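Side-chain contacts in hypothetical protein PH0250 (Pyrococcus horikoshii, PDB 2EKD), which is of unknown function but belongs to a Pyrococcus family grouped with the P-loop NTPases and is probably KaiC-like: residues S26-L31 with L179-S184; I92-I97 with N129-I134; L119-L124 with K138-Y143. All coordinates share one frame; numbering follows the deposited sequence.

Interaction 1. Residues S26-L31 with L179-S184; sequences SRAELL and LEITDS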
loop_
_atom_site.group_PDB
_atom_site.type_symbol
_atom_site.label_atom_id
_atom_site.label_comp_id
_atom_site.label_asym_id
_atom_site.label_seq_id
_atom_site.Cartn_x
_atom_site.Cartn_y
_atom_site.Cartn_z
ATOM N N SER F 26 -11.772 16.270 16.644
ATOM C CA SER F 26 -13.207 16.538 16.738
ATOM C C SER F 26 -13.657 17.048 18.107
ATOM O O SER F 26 -14.642 17.783 18.204
ATOM C CB SER F 26 -14.016 15.267 16.422
ATOM O OG SER F 26 -13.876 14.852 15.073
ATOM N N ARG F 27 -12.941 16.661 19.158
ATOM C CA ARG F 27 -13.328 17.030 20.515
ATOM C C ARG F 27 -14.716 16.424 20.749
ATOM O O ARG F 27 -15.631 17.092 21.230
ATOM C CB ARG F 27 -13.389 18.550 20.690
ATOM C CG ARG F 27 -12.040 19.233 20.735
ATOM C CD ARG F 27 -12.162 20.623 21.334
ATOM N NE ARG F 27 -13.027 21.490 20.538
ATOM C CZ ARG F 27 -13.384 22.720 20.897
ATOM N NH1 ARG F 27 -12.948 23.230 22.047
ATOM N NH2 ARG F 27 -14.177 23.440 20.111
ATOM N N ALA F 28 -14.854 15.150 20.391
ATOM C CA ALA F 28 -16.106 14.415 20.532
ATOM C C ALA F 28 -16.665 14.429 21.954
ATOM O O ALA F 28 -17.853 14.214 22.157
ATOM C CB ALA F 28 -15.913 12.969 20.060
ATOM N N GLU F 29 -15.812 14.678 22.940
ATOM C CA GLU F 29 -16.271 14.719 24.320
ATOM C C GLU F 29 -17.372 15.782 24.502
ATOM O O GLU F 29 -18.270 15.614 25.339
ATOM C CB GLU F 29 -15.100 15.017 25.265
ATOM C CG GLU F 29 -14.390 16.327 24.974
ATOM C CD GLU F 29 -13.108 16.144 24.171
ATOM O OE1 GLU F 29 -13.001 15.159 23.408
ATOM O OE2 GLU F 29 -12.208 17.000 24.295
ATOM N N LEU F 30 -17.304 16.862 23.720
ATOM C CA LEU F 30 -18.302 17.933 23.807
ATOM C C LEU F 30 -19.699 17.416 23.461
ATOM O O LEU F 30 -20.684 17.808 24.088
ATOM C CB LEU F 30 -17.957 19.098 22.868
ATOM C CG LEU F 30 -16.653 19.873 23.065
ATOM C CD1 LEU F 30 -16.648 21.097 22.147
ATOM C CD2 LEU F 30 -16.522 20.312 24.515
ATOM N N LEU F 31 -19.777 16.538 22.465
ATOM C CA LEU F 31 -21.057 15.972 22.048
ATOM C C LEU F 31 -21.550 15.006 23.114
ATOM O O LEU F 31 -22.755 14.878 23.347
ATOM C CB LEU F 31 -20.924 15.231 20.716
ATOM C CG LEU F 31 -22.244 14.629 20.217
ATOM C CD1 LEU F 31 -23.269 15.752 19.991
ATOM C CD2 LEU F 31 -22.009 13.847 18.924
ATOM N N LEU F 179 -23.638 9.173 12.174
ATOM C CA LEU F 179 -23.371 10.592 12.319
ATOM C C LEU F 179 -21.874 10.794 12.190
ATOM O O LEU F 179 -21.085 9.989 12.694
ATOM C CB LEU F 179 -23.819 11.108 13.691
ATOM C CG LEU F 179 -25.314 11.056 14.023
ATOM C CD1 LEU F 179 -25.549 11.683 15.391
ATOM C CD2 LEU F 179 -26.111 11.795 12.951
ATOM N N GLU F 180 -21.474 11.855 11.504
ATOM C CA GLU F 180 -20.057 12.132 11.372
ATOM C C GLU F 180 -19.794 13.559 11.833
ATOM O O GLU F 180 -20.352 14.516 11.287
ATOM C CB GLU F 180 -19.579 11.948 9.928
ATOM C CG GLU F 180 -18.104 11.565 9.869
ATOM C CD GLU F 180 -17.534 11.512 8.461
ATOM O OE1 GLU F 180 -18.214 10.981 7.549
ATOM O OE2 GLU F 180 -16.390 11.990 8.273
ATOM N N ILE F 181 -18.957 13.695 12.855
ATOM C CA ILE F 181 -18.626 15.005 13.377
ATOM C C ILE F 181 -17.574 15.702 12.524
ATOM O O ILE F 181 -16.514 15.138 12.252
ATOM C CB ILE F 181 -18.081 14.923 14.817
ATOM C CG1 ILE F 181 -19.120 14.280 15.739
ATOM C CG2 ILE F 181 -17.723 16.322 15.305
ATOM C CD1 ILE F 181 -18.673 14.161 17.184
ATOM N N THR F 182 -17.879 16.926 12.096
ATOM C CA THR F 182 -16.941 17.723 11.302
ATOM C C THR F 182 -16.923 19.120 11.898
ATOM O O THR F 182 -17.713 19.422 12.785
ATOM C CB THR F 182 -17.359 17.840 9.818
ATOM O OG1 THR F 182 -18.558 18.620 9.717
ATOM C CG2 THR F 182 -17.588 16.462 9.217
ATOM N N ASP F 183 -16.026 19.970 11.406
ATOM C CA ASP F 183 -15.913 21.339 11.906
ATOM C C ASP F 183 -17.141 22.204 11.658
ATOM O O ASP F 183 -17.447 23.082 12.457
ATOM C CB ASP F 183 -14.688 22.032 11.301
ATOM C CG ASP F 183 -13.385 21.521 11.882
ATOM O OD1 ASP F 183 -13.288 21.434 13.129
ATOM O OD2 ASP F 183 -12.460 21.215 11.096
ATOM N N SER F 184 -17.845 21.963 10.558
ATOM C CA SER F 184 -19.027 22.760 10.246
ATOM C C SER F 184 -20.294 22.166 10.849
ATOM O O SER F 184 -21.379 22.735 10.723
ATOM C CB SER F 184 -19.181 22.899 8.730
ATOM O OG SER F 184 -19.287 21.630 8.108
#
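Ile181 is the hub of this contact, and its torsions split it in two: CG2 lies anti to the backbone N and faces Ser26, while CG1 lies beside that N (chi1 -59°) and an extended chi2 of 180° carries CD1 out to Leu31 and Ala28. Leu31 answers with CG anti to its own N (chi1 -179°). Its CD2 meets Ile181 CD1 at 3.8 Å, the two side chains crossing obliquely. Ala28 CB touches the same methyl, 4.2 Å from Ile181 CD1. At the other branch Ser26 CB packs on Ile181 CG2 at 4.0 Å. The Ser26 hydroxyl is turned to its own loop, where OG is hydrogen-bonded to Ser23 N; toward Ile181 the serine offers mainly its CB. Strand 17-22 runs beside strand 177-182, with Leu31 also on Val20 and Ala28 on Tyr22; Arg27 forms a salt bridge with Asp194 of a second subunit. Strand 177-182 packs on the start of helix 29-37 through Ile181. The strand-loop-helix order, from strand 17-22 into helix 29-37, is consistent with the P-loop NTPase clan to which the family is assigned, although the loop lacks the Gly-Lys-Ser/Thr of a classical Walker A motif.

Interaction 2. Residues I92-I97 with N129-I134; sequences ISKYVI and NTFENI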
loop_
_atom_site.group_PDB
_atom_site.type_symbol
_atom_site.label_atom_id
_atom_site.label_comp_id
_atom_site.label_asym_id
_atom_site.label_seq_id
_atom_site.Cartn_x
_atom_site.Cartn_y
_atom_site.Cartn_z
ATOM N N ILE F 92 -13.525 -8.893 29.105
ATOM C CA ILE F 92 -13.221 -8.844 27.682
ATOM C C ILE F 92 -12.313 -10.004 27.285
ATOM O O ILE F 92 -11.124 -10.003 27.600
ATOM C CB ILE F 92 -12.513 -7.524 27.311
ATOM C CG1 ILE F 92 -13.434 -6.341 27.603
ATOM C CG2 ILE F 92 -12.111 -7.545 25.842
ATOM C CD1 ILE F 92 -12.780 -4.995 27.404
ATOM N N SER F 93 -12.880 -10.990 26.594
ATOM C CA SER F 93 -12.116 -12.150 26.141
ATOM C C SER F 93 -12.100 -12.176 24.615
ATOM O O SER F 93 -13.154 -12.155 23.976
ATOM C CB SER F 93 -12.738 -13.443 26.678
ATOM O OG SER F 93 -14.078 -13.594 26.239
ATOM N N LYS F 94 -10.902 -12.226 24.040
ATOM C CA LYS F 94 -10.739 -12.233 22.588
ATOM C C LYS F 94 -11.260 -10.923 22.009
ATOM O O LYS F 94 -11.771 -10.874 20.888
ATOM C CB LYS F 94 -11.481 -13.423 21.967
ATOM C CG LYS F 94 -10.844 -14.776 22.265
ATOM C CD LYS F 94 -9.560 -14.982 21.460
ATOM C CE LYS F 94 -9.736 -14.507 20.021
ATOM N NZ LYS F 94 -9.238 -15.461 18.990
ATOM N N TYR F 95 -11.128 -9.862 22.800
ATOM C CA TYR F 95 -11.554 -8.527 22.407
ATOM C C TYR F 95 -13.051 -8.432 22.131
ATOM O O TYR F 95 -13.481 -7.732 21.214
ATOM C CB TYR F 95 -10.756 -8.081 21.182
ATOM C CG TYR F 95 -9.269 -8.263 21.370
ATOM C CD1 TYR F 95 -8.593 -7.609 22.401
ATOM C CD2 TYR F 95 -8.543 -9.121 20.548
ATOM C CE1 TYR F 95 -7.230 -7.808 22.609
ATOM C CE2 TYR F 95 -7.179 -9.326 20.747
ATOM C CZ TYR F 95 -6.530 -8.668 21.780
ATOM O OH TYR F 95 -5.185 -8.873 21.984
ATOM N N VAL F 96 -13.839 -9.135 22.939
ATOM C CA VAL F 96 -15.289 -9.126 22.798
ATOM C C VAL F 96 -15.940 -9.399 24.156
ATOM O O VAL F 96 -15.285 -9.868 25.087
ATOM C CB VAL F 96 -15.763 -10.193 21.778
ATOM C CG1 VAL F 96 -15.571 -11.585 22.349
ATOM C CG2 VAL F 96 -17.216 -9.953 21.409
ATOM N N ILE F 97 -17.229 -9.093 24.264
ATOM C CA ILE F 97 -17.966 -9.306 25.502
ATOM C C ILE F 97 -19.057 -10.357 25.330
ATOM O O ILE F 97 -19.696 -10.442 24.283
ATOM C CB ILE F 97 -18.620 -7.986 26.007
ATOM C CG1 ILE F 97 -17.575 -7.110 26.706
ATOM C CG2 ILE F 97 -19.763 -8.289 26.961
ATOM C CD1 ILE F 97 -16.493 -6.580 25.793
ATOM N N ASN F 129 -7.469 -9.113 15.534
ATOM C CA ASN F 129 -7.264 -9.446 14.137
ATOM C C ASN F 129 -8.625 -9.422 13.424
ATOM O O ASN F 129 -9.638 -9.051 14.016
ATOM C CB ASN F 129 -6.594 -10.824 13.999
ATOM C CG ASN F 129 -7.353 -11.925 14.714
ATOM O OD1 ASN F 129 -8.583 -11.877 14.835
ATOM N ND2 ASN F 129 -6.625 -12.943 15.174
ATOM N N THR F 130 -8.651 -9.814 12.159
ATOM C CA THR F 130 -9.888 -9.800 11.397
ATOM C C THR F 130 -11.004 -10.629 12.031
ATOM O O THR F 130 -12.156 -10.182 12.105
ATOM C CB THR F 130 -9.639 -10.295 9.963
ATOM O OG1 THR F 130 -8.655 -9.460 9.348
ATOM C CG2 THR F 130 -10.918 -10.245 9.140
ATOM N N PHE F 131 -10.662 -11.831 12.487
ATOM C CA PHE F 131 -11.634 -12.727 13.107
ATOM C C PHE F 131 -12.230 -12.139 14.381
ATOM O O PHE F 131 -13.433 -12.234 14.606
ATOM C CB PHE F 131 -10.984 -14.076 13.427
ATOM C CG PHE F 131 -11.926 -15.073 14.040
ATOM C CD1 PHE F 131 -12.920 -15.675 13.272
ATOM C CD2 PHE F 131 -11.829 -15.406 15.385
ATOM C CE1 PHE F 131 -13.804 -16.593 13.834
ATOM C CE2 PHE F 131 -12.710 -16.326 15.960
ATOM C CZ PHE F 131 -13.698 -16.918 15.181
ATOM N N GLU F 132 -11.389 -11.537 15.216
ATOM C CA GLU F 132 -11.868 -10.941 16.460
ATOM C C GLU F 132 -12.660 -9.667 16.164
ATOM O O GLU F 132 -13.616 -9.344 16.870
ATOM C CB GLU F 132 -10.684 -10.654 17.395
ATOM C CG GLU F 132 -9.929 -11.923 17.781
ATOM C CD GLU F 132 -8.562 -11.673 18.421
ATOM O OE1 GLU F 132 -7.783 -10.828 17.914
ATOM O OE2 GLU F 132 -8.255 -12.352 19.429
ATOM N N ASN F 133 -12.267 -8.951 15.115
ATOM C CA ASN F 133 -12.962 -7.726 14.717
ATOM C C ASN F 133 -14.393 -8.073 14.320
ATOM O O ASN F 133 -15.347 -7.404 14.721
ATOM C CB ASN F 133 -12.251 -7.064 13.527
ATOM C CG ASN F 133 -10.937 -6.387 13.919
ATOM O OD1 ASN F 133 -10.173 -5.968 13.054
ATOM N ND2 ASN F 133 -10.680 -6.269 15.221
ATOM N N ILE F 134 -14.541 -9.124 13.523
ATOM C CA ILE F 134 -15.861 -9.556 13.090
ATOM C C ILE F 134 -16.740 -9.866 14.314
ATOM O O ILE F 134 -17.939 -9.582 14.313
ATOM C CB ILE F 134 -15.743 -10.794 12.160
ATOM C CG1 ILE F 134 -15.199 -10.352 10.803
ATOM C CG2 ILE F 134 -17.090 -11.471 11.988
ATOM C CD1 ILE F 134 -14.606 -11.471 9.978
#
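The Tyr95 ring meets the Glu132 carboxylate at its edge: Glu132 CD lies in the ring plane, and Glu132 OE1 comes to 3.2 Å from Tyr95 CD2. The two planes stand roughly perpendicular as modelled (85°), so the carboxylate is set crosswise to the ring and not stacked on a face. The other ring, Phe131, likewise has its partner at the edge, where Lys94 NZ lies near the ring plane, 4.4 Å from Phe131 CD2; this is not the geometry of a cation-pi contact. Lys94 reaches the helix by curling, its chain bent at chi2 (-74°) and again at the two torsions beyond, and it crosses Glu132 at about a right angle. Its ammonium group forms a salt bridge, Lys94 NZ to Glu132 OE2 at 3.3 Å, although that oxygen's position is doubtful. The other oxygen is held more firmly. Glu132 OE1 accepts from Asn129 N at 3.0 Å through its anti lone pair, and Glu132 N donates in return to Asn129 OD1 at 2.9 Å, almost straight in line with the amide C=O (175°). These two bonds make a capping box, which fixes the carboxylate at the start of helix 130-141 for Tyr95 and Lys94 to meet. Both of those residues have left-handed backbone angles, in a turn resembling type I', its ends joined by Ser93 N to Val96 O at 3.1 Å and a weak Val96 N to Ser93 O bond. The turn belongs to the loop between strand 85-90, outermost within the chain, and helix 99-105. It also leans on helix 121-127, through Tyr95 on Leu127 and Ile92 on Leu124, while Phe131 and Ile134 of helix 130-141 pack on Leu127 of a third subunit.

Interaction 3. Residues L119-L124 with K138-Y143; sequences LGLHKL and KMVSNY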
loop_
_atom_site.group_PDB
_atom_site.type_symbol
_atom_site.label_atom_id
_atom_site.label_comp_id
_atom_site.label_asym_id
_atom_site.label_seq_id
_atom_site.Cartn_x
_atom_site.Cartn_y
_atom_site.Cartn_z
ATOM N N LEU F 119 -18.639 3.977 24.557
ATOM C CA LEU F 119 -17.354 4.588 24.252
ATOM C C LEU F 119 -16.183 3.608 24.179
ATOM O O LEU F 119 -16.117 2.632 24.934
ATOM C CB LEU F 119 -17.044 5.662 25.301
ATOM C CG LEU F 119 -18.163 6.635 25.705
ATOM C CD1 LEU F 119 -17.666 7.545 26.829
ATOM C CD2 LEU F 119 -18.607 7.464 24.508
ATOM N N GLY F 120 -15.266 3.879 23.252
ATOM C CA GLY F 120 -14.076 3.066 23.098
ATOM C C GLY F 120 -14.088 1.834 22.214
ATOM O O GLY F 120 -13.139 1.047 22.277
ATOM N N LEU F 121 -15.116 1.652 21.388
ATOM C CA LEU F 121 -15.176 0.463 20.528
ATOM C C LEU F 121 -13.967 0.289 19.596
ATOM O O LEU F 121 -13.510 -0.842 19.365
ATOM C CB LEU F 121 -16.445 0.469 19.675
ATOM C CG LEU F 121 -16.732 -0.882 19.003
ATOM C CD1 LEU F 121 -17.226 -1.847 20.067
ATOM C CD2 LEU F 121 -17.771 -0.742 17.899
ATOM N N HIS F 122 -13.465 1.394 19.046
ATOM C CA HIS F 122 -12.315 1.329 18.142
ATOM C C HIS F 122 -11.090 0.671 18.791
ATOM O O HIS F 122 -10.247 0.104 18.095
ATOM C CB HIS F 122 -11.936 2.724 17.642
ATOM C CG HIS F 122 -11.738 3.728 18.735
ATOM N ND1 HIS F 122 -12.775 4.464 19.267
ATOM C CD2 HIS F 122 -10.626 4.096 19.417
ATOM C CE1 HIS F 122 -12.312 5.241 20.228
ATOM N NE2 HIS F 122 -11.012 5.036 20.339
ATOM N N LYS F 123 -10.997 0.736 20.118
ATOM C CA LYS F 123 -9.869 0.120 20.819
ATOM C C LYS F 123 -9.923 -1.403 20.704
ATOM O O LYS F 123 -8.900 -2.048 20.461
ATOM C CB LYS F 123 -9.856 0.534 22.298
ATOM C CG LYS F 123 -9.511 1.997 22.521
ATOM C CD LYS F 123 -9.636 2.385 23.988
ATOM C CE LYS F 123 -9.356 3.877 24.188
ATOM N NZ LYS F 123 -9.361 4.276 25.630
ATOM N N LEU F 124 -11.112 -1.974 20.877
ATOM C CA LEU F 124 -11.281 -3.425 20.778
ATOM C C LEU F 124 -10.899 -3.901 19.389
ATOM O O LEU F 124 -10.348 -4.992 19.213
ATOM C CB LEU F 124 -12.732 -3.824 21.032
ATOM C CG LEU F 124 -13.295 -3.614 22.433
ATOM C CD1 LEU F 124 -14.759 -4.097 22.467
ATOM C CD2 LEU F 124 -12.439 -4.385 23.436
ATOM N N LYS F 138 -20.338 -8.247 15.402
ATOM C CA LYS F 138 -21.516 -9.058 15.731
ATOM C C LYS F 138 -22.084 -8.571 17.055
ATOM O O LYS F 138 -23.292 -8.536 17.254
ATOM C CB LYS F 138 -21.158 -10.550 15.862
ATOM C CG LYS F 138 -20.567 -11.181 14.616
ATOM C CD LYS F 138 -20.699 -12.704 14.639
ATOM C CE LYS F 138 -20.037 -13.325 15.859
ATOM N NZ LYS F 138 -20.371 -14.775 15.981
HETATM N N MSE F 139 -21.188 -8.199 17.957
HETATM C CA MSE F 139 -21.573 -7.697 19.264
HETATM C C MSE F 139 -22.440 -6.453 19.083
HETATM O O MSE F 139 -23.389 -6.232 19.831
HETATM C CB MSE F 139 -20.310 -7.388 20.083
HETATM C CG MSE F 139 -20.528 -6.561 21.340
HETATM SE SE MSE F 139 -19.102 -6.601 22.480
HETATM C CE MSE F 139 -17.719 -6.469 21.362
ATOM N N VAL F 140 -22.126 -5.645 18.078
ATOM C CA VAL F 140 -22.913 -4.444 17.830
ATOM C C VAL F 140 -24.241 -4.780 17.146
ATOM O O VAL F 140 -25.281 -4.256 17.520
ATOM C CB VAL F 140 -22.147 -3.424 16.952
ATOM C CG1 VAL F 140 -23.050 -2.231 16.636
ATOM C CG2 VAL F 140 -20.879 -2.955 17.674
ATOM N N SER F 141 -24.217 -5.664 16.155
ATOM C CA SER F 141 -25.454 -5.993 15.460
ATOM C C SER F 141 -26.445 -6.812 16.284
ATOM O O SER F 141 -27.634 -6.786 16.005
ATOM C CB SER F 141 -25.154 -6.711 14.144
ATOM O OG SER F 141 -24.491 -7.935 14.369
ATOM N N ASN F 142 -25.969 -7.528 17.298
ATOM C CA ASN F 142 -26.869 -8.336 18.123
ATOM C C ASN F 142 -27.847 -7.518 18.967
ATOM O O ASN F 142 -28.886 -8.028 19.377
ATOM C CB ASN F 142 -26.080 -9.273 19.054
ATOM C CG ASN F 142 -25.450 -10.449 18.317
ATOM O OD1 ASN F 142 -26.011 -10.967 17.350
ATOM N ND2 ASN F 142 -24.286 -10.886 18.787
ATOM N N TYR F 143 -27.527 -6.254 19.223
ATOM C CA TYR F 143 -28.399 -5.421 20.037
ATOM C C TYR F 143 -29.190 -4.399 19.241
ATOM O O TYR F 143 -29.957 -3.622 19.813
ATOM C CB TYR F 143 -27.584 -4.730 21.129
ATOM C CG TYR F 143 -26.956 -5.724 22.071
ATOM C CD1 TYR F 143 -27.742 -6.488 22.941
ATOM C CD2 TYR F 143 -25.583 -5.966 22.039
ATOM C CE1 TYR F 143 -27.171 -7.473 23.750
ATOM C CE2 TYR F 143 -25.006 -6.941 22.836
ATOM C CZ TYR F 143 -25.800 -7.690 23.687
ATOM O OH TYR F 143 -25.213 -8.655 24.464
#
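Leu121 and Val140 point at each other from two successive helices and meet at an oblique angle, methyl to methyl, with Leu121 CD2 3.8 Å from Val140 CG2. Beside them Leu124 and Met139, the latter built as selenomethionine, are turned about perpendicular to each other: Leu124 CD1 touches Met139 CE at 4.0 Å. Only the end methyl of Met139 does the touching, since its SE remains 5.0 Å from Leu124 CD1. The Met139 chain leaves the helix extended, CG anti to the backbone N and chi2 close to anti as well, and then bends at chi3 (42°), which brings CE round to Leu124. Val140 does its touching with CG2, while Leu121 reaches across with CG anti to N (chi1 -167°). Two residues one helical turn apart, Leu121 and Leu124, thus face two consecutive residues, Met139 and Val140. The backbones remain well separated, with Leu121 CA 9.6 Å from Val140 CA, so the methyl ends span the interval between the helices. The contact is small, burying 123 Å² in all, is wholly apolar and is largely buried. Gly120, with a positive phi of 87°, makes the turn from the end of strand 114-119 into helix 121-127. On that helix Lys123 forms a salt bridge with Glu54 of helix 51-61. Val140 continues onto Tyr153 of strand 149-156 and Thr17 of strand 17-22. Strand 114-119, helices 121-127 and 130-141, and strand 149-156, parallel to the first and next to it in the sheet, make a beta-alpha-beta crossover, and this contact joins the two helices of the connection over the sheet.

How the interactions relate
Interactions 2 and 3 are neighbours, their centres about 10 Å apart, and both draw on helix 130-141, one at its start and the other near its end. They touch: Val96 CG2 lies 3.5 Å from Met139 CE, and Ile92 CG2 4.0 Å from Leu124 CD2, so the loop 92-97 closes over the helix pair. Both also adjoin the third subunit. Interaction 1 stands apart, on the other side of the chain's centre from interaction 3, with centres about 20 Å apart and nearest atoms about 7 Å. Its segments enclose both along the chain. It adjoins the loop after strand 17-22, the position of the phosphate-binding loop in P-loop NTPases; nucleotide binding is not established here.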